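PDB 4KKI: transcobalamin-1 from Homo sapiens, which binds vitamin B12 (cobalamin) with femtomolar affinity, carries it and protects it from the acidic environment of the stomach. Local coordinates for residues N41-S46 and N285-V290; Y177-G180 and D186-A189; E226-E231 and G236-T241; N240-G245 and L411-G416; N270-E275 and G279-P284. All coordinates share one frame; numbering follows the deposited sequence.

Contact 1 (N41-S46 and N285-V290)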
# COMPACT_ATOMS: atom_id res chain seq x y z
N ASN A 41 4.51 6.71 17.42
CA ASN A 41 3.55 6.26 18.43
C ASN A 41 2.55 5.26 17.88
O ASN A 41 2.36 4.20 18.45
CB ASN A 41 2.83 7.46 19.05
CG ASN A 41 3.76 8.34 19.86
OD1 ASN A 41 4.77 7.88 20.38
ND2 ASN A 41 3.41 9.62 19.96
N THR A 42 1.92 5.61 16.75
CA THR A 42 0.97 4.74 16.08
C THR A 42 1.52 3.33 15.83
O THR A 42 0.86 2.33 16.13
CB THR A 42 0.50 5.35 14.74
OG1 THR A 42 -0.31 6.51 15.00
CG2 THR A 42 -0.31 4.35 13.94
N MET A 43 2.73 3.26 15.30
CA MET A 43 3.35 1.97 14.99
C MET A 43 3.67 1.17 16.25
O MET A 43 3.62 -0.06 16.24
CB MET A 43 4.60 2.17 14.13
CG MET A 43 4.32 2.94 12.84
SD MET A 43 5.78 3.49 11.93
CE MET A 43 6.14 2.03 10.97
N ILE A 44 3.97 1.86 17.35
CA ILE A 44 4.21 1.20 18.62
C ILE A 44 2.93 0.57 19.19
O ILE A 44 2.96 -0.54 19.72
CB ILE A 44 4.84 2.15 19.67
CG1 ILE A 44 6.17 2.70 19.16
CG2 ILE A 44 5.07 1.42 20.98
CD1 ILE A 44 7.20 1.65 18.88
N GLN A 45 1.81 1.27 19.05
CA GLN A 45 0.54 0.77 19.59
C GLN A 45 0.07 -0.47 18.84
O GLN A 45 -0.74 -1.24 19.35
CB GLN A 45 -0.57 1.83 19.53
CG GLN A 45 -0.14 3.27 19.78
CD GLN A 45 0.24 3.57 21.22
OE1 GLN A 45 0.40 2.67 22.04
NE2 GLN A 45 0.37 4.86 21.53
N SER A 46 0.57 -0.65 17.62
CA SER A 46 0.17 -1.79 16.79
C SER A 46 0.64 -3.12 17.38
O SER A 46 0.19 -4.18 16.95
CB SER A 46 0.68 -1.62 15.35
OG SER A 46 2.09 -1.70 15.29
N ASN A 285 -0.78 0.92 9.12
CA ASN A 285 -0.40 0.64 7.74
C ASN A 285 -0.08 1.92 6.99
O ASN A 285 0.85 1.97 6.19
CB ASN A 285 -1.50 -0.14 7.01
CG ASN A 285 -1.78 -1.49 7.65
OD1 ASN A 285 -1.14 -2.49 7.33
ND2 ASN A 285 -2.75 -1.52 8.56
N ALA A 286 -0.86 2.96 7.25
CA ALA A 286 -0.66 4.24 6.58
C ALA A 286 0.57 4.95 7.13
O ALA A 286 1.32 5.57 6.38
CB ALA A 286 -1.89 5.13 6.73
N ALA A 287 0.79 4.84 8.44
CA ALA A 287 1.96 5.43 9.07
C ALA A 287 3.23 4.79 8.53
O ALA A 287 4.22 5.47 8.26
CB ALA A 287 1.88 5.30 10.58
N ALA A 288 3.20 3.47 8.38
CA ALA A 288 4.35 2.73 7.86
C ALA A 288 4.70 3.12 6.43
O ALA A 288 5.88 3.26 6.10
CB ALA A 288 4.10 1.23 7.95
N GLN A 289 3.69 3.31 5.59
CA GLN A 289 3.95 3.59 4.18
C GLN A 289 4.44 5.00 3.92
O GLN A 289 5.15 5.24 2.94
CB GLN A 289 2.71 3.29 3.33
CG GLN A 289 2.36 1.82 3.28
CD GLN A 289 1.21 1.53 2.35
OE1 GLN A 289 1.05 0.41 1.86
NE2 GLN A 289 0.38 2.54 2.09
N VAL A 290 4.09 5.94 4.79
CA VAL A 290 4.44 7.34 4.57
C VAL A 290 5.82 7.70 5.14
O VAL A 290 6.49 8.60 4.63
CB VAL A 290 3.36 8.30 5.14
CG1 VAL A 290 3.45 8.38 6.66
CG2 VAL A 290 3.50 9.68 4.53
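Met43 reaches across to Ala288 with its terminal methyl: CE lies 3.7 Å from Ala288 CB and equally near Ala288 CA, so the methyl settles on the backbone shoulder of that alanine as well as on its side chain. Nearer its root the same methionine leans on the preceding alanine, Met43 CG standing 4.1 Å from Ala287 CB. The bend at the sulfur (chi3 85°) turns CE aside from the extended run of the chain and onto Ala288. Thr42 adds its methyl branch, CG2 being 4.1 Å from Ala287 CB, so the Ala287 methyl is met by both residues. CG2 is trans to the backbone N of Thr42, while OG1 sits beside that N and hydrogen-bonds the carbonyl of Pro38 one turn back. This is helix-helix packing within the alpha6-alpha6 barrel, between helices 37-45 and 284-294: the axes of the segments 41-45 and 285-290 pass 9.1 Å apart at a crossing angle of -131°, with Met43 and Ala287 the nearest CA pair at 7.0 Å. No hydrogen bond joins the segments 41-46 and 285-290. Val57, Ser60 and Leu61 of helix 55-63 also touch Met43, and Ser60 OG hydrogen-bonds the carbonyl of Ala288. On helix 284-294 the CB of Gln289 points away from segment 41-46, and NE2 donates a hydrogen bond to O63 of cyanocobalamin.

Contact 2 (Y177-G180 and D186-A189)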
# COMPACT_ATOMS: atom_id res chain seq x y z
N TYR A 177 -3.56 -0.77 -13.77
CA TYR A 177 -3.08 0.45 -13.15
C TYR A 177 -4.25 1.34 -12.74
O TYR A 177 -4.06 2.36 -12.08
CB TYR A 177 -2.18 1.22 -14.12
CG TYR A 177 -0.77 0.69 -14.23
CD1 TYR A 177 0.14 0.85 -13.19
CD2 TYR A 177 -0.33 0.04 -15.38
CE1 TYR A 177 1.44 0.38 -13.29
CE2 TYR A 177 0.96 -0.44 -15.49
CZ TYR A 177 1.84 -0.27 -14.45
OH TYR A 177 3.13 -0.74 -14.56
N TYR A 178 -5.45 0.93 -13.14
CA TYR A 178 -6.64 1.76 -12.94
C TYR A 178 -7.74 1.02 -12.17
O TYR A 178 -8.02 -0.14 -12.44
CB TYR A 178 -7.18 2.24 -14.28
CG TYR A 178 -6.15 2.93 -15.15
CD1 TYR A 178 -5.35 2.20 -16.02
CD2 TYR A 178 -5.97 4.31 -15.09
CE1 TYR A 178 -4.40 2.82 -16.80
CE2 TYR A 178 -5.02 4.94 -15.87
CZ TYR A 178 -4.24 4.19 -16.73
OH TYR A 178 -3.29 4.81 -17.51
N PHE A 179 -8.35 1.72 -11.22
CA PHE A 179 -9.53 1.21 -10.54
C PHE A 179 -10.73 2.03 -11.00
O PHE A 179 -11.03 3.07 -10.42
CB PHE A 179 -9.37 1.30 -9.02
CG PHE A 179 -8.29 0.41 -8.48
CD1 PHE A 179 -8.03 -0.82 -9.06
CD2 PHE A 179 -7.53 0.81 -7.39
CE1 PHE A 179 -7.04 -1.64 -8.56
CE2 PHE A 179 -6.53 -0.01 -6.89
CZ PHE A 179 -6.29 -1.23 -7.48
N GLY A 180 -11.39 1.56 -12.05
CA GLY A 180 -12.44 2.32 -12.69
C GLY A 180 -11.84 3.31 -13.67
O GLY A 180 -11.14 2.91 -14.60
N ASP A 186 -0.84 4.63 -5.97
CA ASP A 186 -0.10 3.67 -5.17
C ASP A 186 0.52 2.60 -6.06
O ASP A 186 1.71 2.28 -5.95
CB ASP A 186 -1.03 2.99 -4.15
CG ASP A 186 -1.92 3.98 -3.43
OD1 ASP A 186 -2.86 4.50 -4.06
OD2 ASP A 186 -1.70 4.22 -2.22
N THR A 187 -0.29 2.06 -6.95
CA THR A 187 0.14 1.03 -7.89
C THR A 187 1.22 1.58 -8.83
O THR A 187 2.26 0.95 -9.02
CB THR A 187 -1.05 0.51 -8.71
OG1 THR A 187 -2.06 0.02 -7.82
CG2 THR A 187 -0.61 -0.60 -9.64
N GLY A 188 0.95 2.74 -9.41
CA GLY A 188 1.91 3.39 -10.29
C GLY A 188 3.23 3.69 -9.60
O GLY A 188 4.29 3.52 -10.19
N ALA A 189 3.15 4.12 -8.35
CA ALA A 189 4.35 4.45 -7.58
C ALA A 189 5.19 3.22 -7.31
O ALA A 189 6.41 3.23 -7.49
CB ALA A 189 3.97 5.15 -6.28
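With chi1 at -79°, Tyr177 swings its ring to the side of its own backbone N, and the phenol then reaches the start of helix 185-203. Thr187 meets it with CG2, the branch trans to its backbone N, whereas OG1 takes the place beside that N (chi1 -56°). Tyr177 CD1 comes 3.9 Å from Thr187 CG2, the methyl lying obliquely to the ring. The same ring atom is 4.2 Å from Gly188 CA, on the helix backbone. Two residues on, Phe179 approaches the other branch of the threonine, its CZ 4.4 Å from Thr187 OG1, a loose oblique approach. That hydroxyl has its polar partner in Ser184 OG. At the far end of the tyrosine, OH is hydrogen-bonded to the carbonyl O of Phe170, and Tyr144 of helix 144-156 stacks edge-to-face with the ring. Asp186, next to Thr187, holds N29 of cyanocobalamin through OD2, and Phe179 also lines the ligand pocket. The backbone of Gly180 bonds to Tyr433, another cobalamin-binding residue. The contact thus joins a short antiparallel hairpin, strands 178-179 and 182-183, to the first turn of the following helix, at the wall of the cobalamin site.

Contact 3 (E226-E231 and G236-T241)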
# COMPACT_ATOMS: atom_id res chain seq x y z
N GLU A 226 4.49 10.73 -15.29
CA GLU A 226 3.54 11.72 -15.79
C GLU A 226 2.13 11.48 -15.23
O GLU A 226 1.47 12.43 -14.80
CB GLU A 226 3.52 11.70 -17.32
CG GLU A 226 4.84 12.12 -17.94
CD GLU A 226 4.93 11.76 -19.40
OE1 GLU A 226 4.05 11.04 -19.90
OE2 GLU A 226 5.90 12.21 -20.06
N LYS A 227 1.70 10.23 -15.22
CA LYS A 227 0.39 9.87 -14.67
C LYS A 227 0.32 10.10 -13.16
O LYS A 227 -0.72 10.48 -12.63
CB LYS A 227 0.04 8.41 -14.98
CG LYS A 227 -0.14 8.11 -16.46
CD LYS A 227 -0.31 6.62 -16.69
CE LYS A 227 -0.51 6.30 -18.16
NZ LYS A 227 -1.79 6.86 -18.67
N ILE A 228 1.44 9.86 -12.48
CA ILE A 228 1.51 10.12 -11.04
C ILE A 228 1.37 11.62 -10.76
O ILE A 228 0.56 12.03 -9.94
CB ILE A 228 2.82 9.58 -10.43
CG1 ILE A 228 2.76 8.05 -10.33
CG2 ILE A 228 3.05 10.17 -9.04
CD1 ILE A 228 4.06 7.43 -9.85
N LEU A 229 2.16 12.42 -11.47
CA LEU A 229 2.13 13.87 -11.30
C LEU A 229 0.80 14.49 -11.72
O LEU A 229 0.41 15.55 -11.23
CB LEU A 229 3.28 14.53 -12.06
CG LEU A 229 4.66 14.39 -11.42
CD1 LEU A 229 5.75 14.88 -12.36
CD2 LEU A 229 4.70 15.17 -10.11
N SER A 230 0.10 13.82 -12.64
CA SER A 230 -1.21 14.29 -13.09
C SER A 230 -2.25 14.19 -11.99
O SER A 230 -3.33 14.78 -12.08
CB SER A 230 -1.68 13.50 -14.31
OG SER A 230 -0.84 13.74 -15.43
N GLU A 231 -1.93 13.43 -10.94
CA GLU A 231 -2.85 13.25 -9.83
C GLU A 231 -2.45 14.12 -8.64
O GLU A 231 -2.98 13.96 -7.55
CB GLU A 231 -2.91 11.78 -9.40
CG GLU A 231 -3.30 10.81 -10.51
CD GLU A 231 -4.76 10.95 -10.94
OE1 GLU A 231 -5.56 11.52 -10.18
OE2 GLU A 231 -5.09 10.48 -12.05
N GLY A 236 -0.47 19.86 -2.81
CA GLY A 236 0.79 19.14 -2.88
C GLY A 236 0.65 17.64 -2.74
O GLY A 236 1.58 16.89 -3.04
N LEU A 237 -0.51 17.20 -2.27
CA LEU A 237 -0.79 15.77 -2.17
C LEU A 237 -0.82 15.15 -3.56
O LEU A 237 -1.24 15.79 -4.53
CB LEU A 237 -2.13 15.53 -1.46
CG LEU A 237 -2.18 15.88 0.03
CD1 LEU A 237 -3.51 15.46 0.64
CD2 LEU A 237 -1.02 15.24 0.78
N ILE A 238 -0.35 13.91 -3.66
CA ILE A 238 -0.29 13.21 -4.93
C ILE A 238 -1.19 11.98 -4.86
O ILE A 238 -0.84 10.98 -4.23
CB ILE A 238 1.15 12.80 -5.28
CG1 ILE A 238 2.09 14.00 -5.11
CG2 ILE A 238 1.21 12.26 -6.69
CD1 ILE A 238 3.55 13.63 -5.19
N GLY A 239 -2.34 12.07 -5.52
CA GLY A 239 -3.40 11.10 -5.33
C GLY A 239 -4.22 11.56 -4.14
O GLY A 239 -4.87 12.61 -4.18
N ASN A 240 -4.20 10.78 -3.06
CA ASN A 240 -4.77 11.23 -1.80
C ASN A 240 -3.71 11.24 -0.70
O ASN A 240 -2.52 11.08 -0.98
CB ASN A 240 -5.98 10.38 -1.39
CG ASN A 240 -5.64 8.90 -1.24
OD1 ASN A 240 -4.48 8.52 -1.07
ND2 ASN A 240 -6.66 8.06 -1.30
N THR A 241 -4.15 11.41 0.54
CA THR A 241 -3.24 11.48 1.68
C THR A 241 -2.42 10.20 1.84
O THR A 241 -1.25 10.24 2.22
CB THR A 241 -4.04 11.70 2.98
OG1 THR A 241 -4.75 12.94 2.90
CG2 THR A 241 -3.11 11.74 4.19
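Gly239 N donates to Glu231 O over 2.8 Å with a nearly straight N-H...O angle of 168°, although the donor stands well above the carbonyl plane, 51° out of it. Beside this bond Glu231 CB rests 3.9 Å from Gly239 N; the rest of its side chain bends at chi2, and OE1 accepts a hydrogen bond from Gln182. Just ahead of it, at the end of helix 213-229, the carbonyl O of Glu226 is gripped twice by Ser230, by its backbone N at 2.9 Å and by its OG at 2.7 Å, the two donors arriving from opposite faces of the carbonyl plane. An apolar contact accompanies the polar one. Ile228 and Ile238 meet through their branch methyls, CG2 to CG2 at 3.6 Å, each placed trans to its own backbone N. The Ile238 methyl also lies against the carbonyl O of Ile228, 3.3 Å away. Behind Ile238 stand Ala247 and Leu251 of helix 244-252, while Phe183 flanks Ile228 and Glu231. The backbone of Gly239, with positive phi, would jam a side chain against the carbonyl O of Ile238. The arrangement is a helix-to-helix connection folded back on the end of helix 213-229, leading directly to Asn240, which binds cyanocobalamin through ND2.

Contact 4 (N240-G245 and L411-G416)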
# COMPACT_ATOMS: atom_id res chain seq x y z
N ASN A 240 -4.20 10.78 -3.06
CA ASN A 240 -4.77 11.23 -1.80
C ASN A 240 -3.71 11.24 -0.70
O ASN A 240 -2.52 11.08 -0.98
CB ASN A 240 -5.98 10.38 -1.39
CG ASN A 240 -5.64 8.90 -1.24
OD1 ASN A 240 -4.48 8.52 -1.07
ND2 ASN A 240 -6.66 8.06 -1.30
N THR A 241 -4.15 11.41 0.54
CA THR A 241 -3.24 11.48 1.68
C THR A 241 -2.42 10.20 1.84
O THR A 241 -1.25 10.24 2.22
CB THR A 241 -4.04 11.70 2.98
OG1 THR A 241 -4.75 12.94 2.90
CG2 THR A 241 -3.11 11.74 4.19
N PHE A 242 -3.03 9.07 1.52
CA PHE A 242 -2.43 7.78 1.81
C PHE A 242 -1.68 7.17 0.63
O PHE A 242 -1.16 6.06 0.73
CB PHE A 242 -3.50 6.82 2.34
CG PHE A 242 -4.29 7.37 3.50
CD1 PHE A 242 -3.71 7.50 4.75
CD2 PHE A 242 -5.60 7.78 3.33
CE1 PHE A 242 -4.42 8.02 5.81
CE2 PHE A 242 -6.33 8.30 4.39
CZ PHE A 242 -5.74 8.42 5.63
N SER A 243 -1.62 7.89 -0.48
CA SER A 243 -0.83 7.46 -1.63
C SER A 243 0.38 8.38 -1.82
O SER A 243 1.25 8.10 -2.64
CB SER A 243 -1.68 7.44 -2.90
OG SER A 243 -2.11 8.75 -3.25
N THR A 244 0.41 9.47 -1.07
CA THR A 244 1.44 10.49 -1.25
C THR A 244 2.84 10.01 -0.85
O THR A 244 3.82 10.30 -1.54
CB THR A 244 1.09 11.76 -0.46
OG1 THR A 244 -0.13 12.31 -0.97
CG2 THR A 244 2.20 12.79 -0.60
N GLY A 245 2.92 9.28 0.25
CA GLY A 245 4.19 8.82 0.78
C GLY A 245 4.99 7.99 -0.20
O GLY A 245 6.17 8.25 -0.43
N LEU A 411 -14.38 7.29 -0.65
CA LEU A 411 -13.68 7.58 0.60
C LEU A 411 -12.20 7.23 0.51
O LEU A 411 -11.81 6.34 -0.25
CB LEU A 411 -14.31 6.82 1.76
CG LEU A 411 -15.81 7.03 2.00
CD1 LEU A 411 -16.26 6.27 3.23
CD2 LEU A 411 -16.12 8.51 2.13
N SER A 412 -11.39 7.93 1.30
CA SER A 412 -9.96 7.65 1.39
C SER A 412 -9.67 6.78 2.60
O SER A 412 -8.52 6.46 2.89
CB SER A 412 -9.17 8.96 1.51
OG SER A 412 -9.30 9.75 0.34
N GLN A 413 -10.72 6.40 3.32
CA GLN A 413 -10.58 5.57 4.51
C GLN A 413 -11.54 4.39 4.45
O GLN A 413 -12.49 4.39 3.67
CB GLN A 413 -10.86 6.39 5.77
CG GLN A 413 -9.94 7.57 5.98
CD GLN A 413 -10.31 8.38 7.21
OE1 GLN A 413 -9.84 8.11 8.31
NE2 GLN A 413 -11.17 9.37 7.02
N GLY A 414 -11.29 3.39 5.29
CA GLY A 414 -12.18 2.26 5.41
C GLY A 414 -13.39 2.54 6.28
O GLY A 414 -13.44 3.56 6.98
N ALA A 415 -14.37 1.64 6.23
CA ALA A 415 -15.60 1.77 7.00
C ALA A 415 -15.34 1.88 8.50
O ALA A 415 -16.07 2.56 9.22
CB ALA A 415 -16.53 0.59 6.70
N GLY A 416 -14.28 1.21 8.96
CA GLY A 416 -13.94 1.21 10.37
C GLY A 416 -13.27 2.48 10.87
O GLY A 416 -13.10 2.66 12.07
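Ser412 and Phe242 have the most area buried here, and they meet through the serine's backbone: Phe242 CE2 is 3.2 Å from Ser412 O, and CD2 equally near, an oblique approach to the ring. The serine CB follows at 4.1 Å from Phe242 CE2. Asn240, third in buried area, comes at Ser412 from another direction, its ND2 3.5 Å from Ser412 OG. The amide's firm partner is the ligand, ND2 donating to O28 of cyanocobalamin. Its chi1 of 59° wedges CG between the backbone N and carbonyl carbon of Asn240, which keeps OD1 over the following turn, where it accepts a weak bond from Phe242 N. The turn is secured further by Asn240 N, which donates to Ser243 OG over 2.9 Å, and by Thr244 OG1, which donates to Asn240 O over 2.7 Å. Gln413 adds CG, 4.0 Å from Phe242 CE2, its amide plane inclined 31° to the ring. Thr241 CB lies over the centre of one face of that ring, 4.2 Å above it. With Phe242 replaced by an alanine, a gap is likely to open beside Ser412 O and Gln413 CG, and Thr241 to lose the ring it overlies. The contact joins the alpha domain to the beta domain at the cobalamin pocket, where Leu411 O also accepts from the ligand. On one side Asn240 to Ser243 lead into helix 244-252, close to Asp186 of helix 185-203; on the other, residues 411-416 follow strand 409-410, against strand 400-406 and helix 358-368.

Contact 5 (N270-E275 and G279-P284)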
# COMPACT_ATOMS: atom_id res chain seq x y z
N ASN A 270 5.31 19.44 3.52
CA ASN A 270 4.64 20.28 4.51
C ASN A 270 3.18 19.90 4.72
O ASN A 270 2.70 19.83 5.86
CB ASN A 270 4.74 21.76 4.12
CG ASN A 270 6.15 22.30 4.23
OD1 ASN A 270 6.99 21.74 4.94
ND2 ASN A 270 6.43 23.40 3.54
N THR A 271 2.47 19.66 3.63
CA THR A 271 1.07 19.24 3.69
C THR A 271 0.93 17.91 4.43
O THR A 271 0.03 17.73 5.25
CB THR A 271 0.46 19.14 2.29
OG1 THR A 271 0.47 20.43 1.67
CG2 THR A 271 -0.98 18.64 2.36
N VAL A 272 1.83 16.97 4.13
CA VAL A 272 1.82 15.68 4.81
C VAL A 272 2.06 15.84 6.31
O VAL A 272 1.36 15.24 7.12
CB VAL A 272 2.87 14.71 4.20
CG1 VAL A 272 2.98 13.45 5.04
CG2 VAL A 272 2.49 14.37 2.77
N LEU A 273 3.03 16.67 6.67
CA LEU A 273 3.33 16.93 8.08
C LEU A 273 2.12 17.51 8.81
O LEU A 273 1.87 17.20 9.97
CB LEU A 273 4.54 17.86 8.23
CG LEU A 273 5.90 17.30 7.80
CD1 LEU A 273 6.98 18.37 7.88
CD2 LEU A 273 6.28 16.09 8.64
N THR A 274 1.37 18.36 8.11
CA THR A 274 0.15 18.93 8.65
C THR A 274 -0.87 17.84 8.91
O THR A 274 -1.54 17.83 9.95
CB THR A 274 -0.45 19.97 7.70
OG1 THR A 274 0.49 21.03 7.49
CG2 THR A 274 -1.73 20.55 8.29
N GLU A 275 -0.99 16.91 7.97
CA GLU A 275 -1.91 15.78 8.10
C GLU A 275 -1.57 14.93 9.32
O GLU A 275 -2.46 14.50 10.05
CB GLU A 275 -1.88 14.92 6.84
CG GLU A 275 -2.31 15.63 5.56
CD GLU A 275 -3.82 15.79 5.45
OE1 GLU A 275 -4.41 16.51 6.27
OE2 GLU A 275 -4.40 15.18 4.53
N GLY A 279 -3.67 13.87 12.94
CA GLY A 279 -3.98 12.48 13.23
C GLY A 279 -4.48 11.70 12.02
O GLY A 279 -5.20 10.72 12.18
N ALA A 280 -4.10 12.14 10.83
CA ALA A 280 -4.55 11.48 9.60
C ALA A 280 -3.94 10.10 9.44
O ALA A 280 -4.48 9.25 8.73
CB ALA A 280 -4.23 12.35 8.39
N PHE A 281 -2.81 9.87 10.10
CA PHE A 281 -2.09 8.60 9.96
C PHE A 281 -2.19 7.73 11.20
O PHE A 281 -1.21 7.14 11.64
CB PHE A 281 -0.63 8.86 9.60
CG PHE A 281 -0.44 9.47 8.24
CD1 PHE A 281 -0.28 8.66 7.13
CD2 PHE A 281 -0.42 10.84 8.08
CE1 PHE A 281 -0.11 9.21 5.87
CE2 PHE A 281 -0.25 11.40 6.82
CZ PHE A 281 -0.10 10.58 5.72
N SER A 282 -3.40 7.64 11.76
CA SER A 282 -3.64 6.82 12.94
C SER A 282 -3.61 5.32 12.62
O SER A 282 -3.42 4.49 13.50
CB SER A 282 -4.97 7.20 13.58
OG SER A 282 -6.03 7.06 12.66
N ASN A 283 -3.82 4.99 11.35
CA ASN A 283 -3.72 3.60 10.91
C ASN A 283 -2.25 3.22 10.71
O ASN A 283 -1.55 3.84 9.92
CB ASN A 283 -4.52 3.41 9.62
CG ASN A 283 -4.73 1.94 9.26
OD1 ASN A 283 -3.80 1.13 9.34
ND2 ASN A 283 -5.95 1.60 8.87
N PRO A 284 -1.78 2.18 11.44
CA PRO A 284 -0.38 1.72 11.40
C PRO A 284 0.11 1.38 9.99
O PRO A 284 1.30 1.54 9.71
CB PRO A 284 -0.40 0.46 12.28
CG PRO A 284 -1.84 0.07 12.38
CD PRO A 284 -2.60 1.35 12.33
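A Schellman motif ends helix 265-277, with Gly279 at positive phi as the first residue to leave the helical path, and a type I beta turn from Gly279 to Ser282 follows it. The bond that spans the contact belongs to this ending: Ala280 N donates to Glu275 O over 3.0 Å, with an N-H...O angle of 162° and the donor tilted 33° from the carbonyl plane. Ala280 also presses its methyl on the last turn, CB lying 3.8 Å from Glu275 CB. Phe281 folds back on the helix alongside it. Phe281 CG lies beside its own backbone N, anti to the carbonyl carbon (chi1 -67°), which carries CE2 to 3.9 Å from Glu275 CB and 4.2 Å from Val272 CG1, with Glu275 CB lying obliquely to the ring. The carboxylate of Glu275 leads away from the turn after a bend at chi2, and OE2 accepts a hydrogen bond from Thr241 OG1, linking the helix to the connection before helix 244-252. Phe281 is also packed against Thr241, Leu39 of helix 37-45, and Ala286 and Val290 of helix 284-294, so it sits where several helices of the alpha domain come together. At the end of the segment Asn283 is the N-cap of helix 284-294, its side chain capping a backbone N of the first turn; OD1 also accepts from Asn285 ND2, and ND2 bonds to the carbonyl of Trp382. Further back in helix 265-277, the carbonyl O of Asn270 receives both Thr274 N and Thr274 OG1, each at 3.0 Å and from opposite faces of its plane.

In the fold
Contacts 2, 3 and 5 come in series along the chain, nested within the loop that contact 1 closes, and all four lie in the alpha domain. Contact 4 crosses contact 1 and alone reaches the beta domain. Contacts 1 and 2 are about 23 Å apart between centres, on opposite sides of the chain's centre, whereas contacts 1 and 5, and 4 and 5, have centres about 10 Å apart. Contacts 3 and 4 share Asn240 and Thr241, while helix 284-294 begins at Pro284, the last residue of contact 5, and carries one side of contact 1. Contacts 1 to 4 each hold residues of the cobalamin pocket, so helix packing, turns and domain interface converge on the ligand.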